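Long-range contact in fructose-bisphosphate aldolase (Thermus caldophilus, PDB 2FJK), which belongs to the class II fructose-bisphosphate aldolases, enzymes built on a TIM barrel: residues G126-A131 / G166-A171. Sequence-based numbering, arbitrary orientation.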
loop_
_atom_site.group_PDB
_atom_site.type_symbol
_atom_site.label_atom_id
_atom_site.label_comp_id
_atom_site.label_asym_id
_atom_site.label_seq_id
_atom_site.Cartn_x
_atom_site.Cartn_y
_atom_site.Cartn_z
ATOM N N GLY A 126 -18.675 2.180 -5.596
ATOM C CA GLY A 126 -18.188 3.504 -5.961
ATOM C C GLY A 126 -17.311 3.637 -7.200
ATOM O O GLY A 126 -16.488 4.548 -7.294
ATOM N N VAL A 127 -17.484 2.734 -8.155
ATOM C CA VAL A 127 -16.716 2.774 -9.393
ATOM C C VAL A 127 -17.626 3.188 -10.548
ATOM O O VAL A 127 -18.791 2.790 -10.588
ATOM C CB VAL A 127 -16.104 1.383 -9.700
ATOM C CG1 VAL A 127 -15.500 1.368 -11.096
ATOM C CG2 VAL A 127 -15.036 1.055 -8.664
ATOM N N THR A 128 -17.111 3.984 -11.481
ATOM C CA THR A 128 -17.912 4.404 -12.629
ATOM C C THR A 128 -17.832 3.405 -13.785
ATOM O O THR A 128 -16.929 2.567 -13.853
ATOM C CB THR A 128 -17.503 5.794 -13.152
ATOM O OG1 THR A 128 -16.098 5.815 -13.422
ATOM C CG2 THR A 128 -17.864 6.869 -12.133
ATOM N N VAL A 129 -18.779 3.510 -14.703
ATOM C CA VAL A 129 -18.844 2.584 -15.824
ATOM C C VAL A 129 -18.976 3.243 -17.182
ATOM O O VAL A 129 -19.788 4.151 -17.373
ATOM C CB VAL A 129 -20.034 1.623 -15.657
ATOM C CG1 VAL A 129 -20.206 0.765 -16.900
ATOM C CG2 VAL A 129 -19.813 0.750 -14.446
ATOM N N GLU A 130 -18.158 2.785 -18.122
ATOM C CA GLU A 130 -18.224 3.282 -19.483
ATOM C C GLU A 130 -18.845 2.146 -20.289
ATOM O O GLU A 130 -18.588 0.972 -20.016
ATOM C CB GLU A 130 -16.832 3.582 -20.045
ATOM C CG GLU A 130 -16.894 4.213 -21.429
ATOM C CD GLU A 130 -15.532 4.408 -22.067
ATOM O OE1 GLU A 130 -14.638 4.988 -21.417
ATOM O OE2 GLU A 130 -15.361 3.988 -23.230
ATOM N N ALA A 131 -19.670 2.485 -21.265
ATOM C CA ALA A 131 -20.291 1.467 -22.098
ATOM C C ALA A 131 -20.259 1.943 -23.536
ATOM O O ALA A 131 -20.209 3.145 -23.794
ATOM C CB ALA A 131 -21.723 1.231 -21.651
ATOM N N GLY A 166 -27.103 2.067 -16.184
ATOM C CA GLY A 166 -26.750 3.215 -15.365
ATOM C C GLY A 166 -25.382 3.758 -15.744
ATOM O O GLY A 166 -24.760 4.479 -14.965
ATOM N N ALA A 167 -24.913 3.422 -16.944
ATOM C CA ALA A 167 -23.595 3.867 -17.386
ATOM C C ALA A 167 -23.367 5.368 -17.184
ATOM O O ALA A 167 -24.301 6.169 -17.232
ATOM C CB ALA A 167 -23.369 3.483 -18.844
ATOM N N ASP A 168 -22.108 5.729 -16.969
ATOM C CA ASP A 168 -21.711 7.103 -16.722
ATOM C C ASP A 168 -21.095 7.835 -17.916
ATOM O O ASP A 168 -21.147 9.062 -17.971
ATOM C CB ASP A 168 -20.701 7.137 -15.568
ATOM C CG ASP A 168 -21.188 6.399 -14.346
ATOM O OD1 ASP A 168 -22.105 6.908 -13.677
ATOM O OD2 ASP A 168 -20.659 5.307 -14.057
ATOM N N TYR A 169 -20.514 7.107 -18.866
ATOM C CA TYR A 169 -19.850 7.777 -19.988
ATOM C C TYR A 169 -20.421 7.579 -21.392
ATOM O O TYR A 169 -21.072 8.473 -21.927
ATOM C CB TYR A 169 -18.360 7.406 -19.992
ATOM C CG TYR A 169 -17.720 7.498 -18.627
ATOM C CD1 TYR A 169 -17.986 8.581 -17.793
ATOM C CD2 TYR A 169 -16.866 6.492 -18.155
ATOM C CE1 TYR A 169 -17.436 8.665 -16.532
ATOM C CE2 TYR A 169 -16.301 6.569 -16.878
ATOM C CZ TYR A 169 -16.596 7.662 -16.075
ATOM O OH TYR A 169 -16.064 7.782 -14.809
ATOM N N LEU A 170 -20.153 6.421 -21.983
ATOM C CA LEU A 170 -20.608 6.067 -23.333
ATOM C C LEU A 170 -19.608 6.357 -24.443
ATOM O O LEU A 170 -19.370 7.503 -24.809
ATOM C CB LEU A 170 -21.942 6.741 -23.699
ATOM C CG LEU A 170 -22.342 6.489 -25.165
ATOM C CD1 LEU A 170 -22.553 4.997 -25.376
ATOM C CD2 LEU A 170 -23.601 7.262 -25.538
ATOM N N ALA A 171 -19.033 5.291 -24.982
ATOM C CA ALA A 171 -18.079 5.384 -26.076
ATOM C C ALA A 171 -18.915 5.315 -27.360
ATOM O O ALA A 171 -19.766 4.435 -27.504
ATOM C CB ALA A 171 -17.102 4.216 -26.007
#
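Val-129 is gripped through both of its backbone polar groups by the loop at Asp-168. Its N-H points to Asp-168 OD2, with N and OD2 2.7 Å apart, and meets that oxygen on the anti lone pair, away from OD1. Its carbonyl O accepts the N-H of Asp-168 at 2.8 Å between N and O, close to straight at 160°; the N-H of Tyr-169 adds a weak bond to the same oxygen. Aspartate suits this place because its short side chain, with CG beside its own backbone N (chi1 -52°), can return its carboxylate to a strand that its own N-H already holds. His-123, near the end of helix 108-124, also bonds to OD2.

Packing is closest on the barrel-interior side. The Tyr-169 ring presents its edge to Glu-130, whose CB lies in the ring plane 3.5 Å from CD2, while Asp-168 CB covers the rim of one face. The extended Glu-130 chain runs inward past that edge, its OE2 3.3 Å from Ala-171 CB and its OE1 in a salt bridge with Lys-249; the side chain of Glu-130 lies about 7 Å from the bound 1,3-dihydroxyacetonephosphate. The ring also brings its OH to Thr-128 OG1, a hydrogen bond of doubtful, very short length; that phenol also bonds to Thr-4 O. Farther along, Ala-131 O accepts the N-H of Ala-171 at 2.7 Å between O and N, a backbone bond that joins the two neighbouring parallel strands.

Asp-168 is partly exposed yet firmly bonded; Ala-167 is looser, its CB merely touching Ala-131 CB at 4.0 Å, small methyls that meet against Met-162 and Phe-161 of helix 155-164.

The chemistry thus implies that carboxylate and backbone together fix the loop at Val-129, the phenol probably helping, whereas Ala-131 and Ala-171 join through backbone alone.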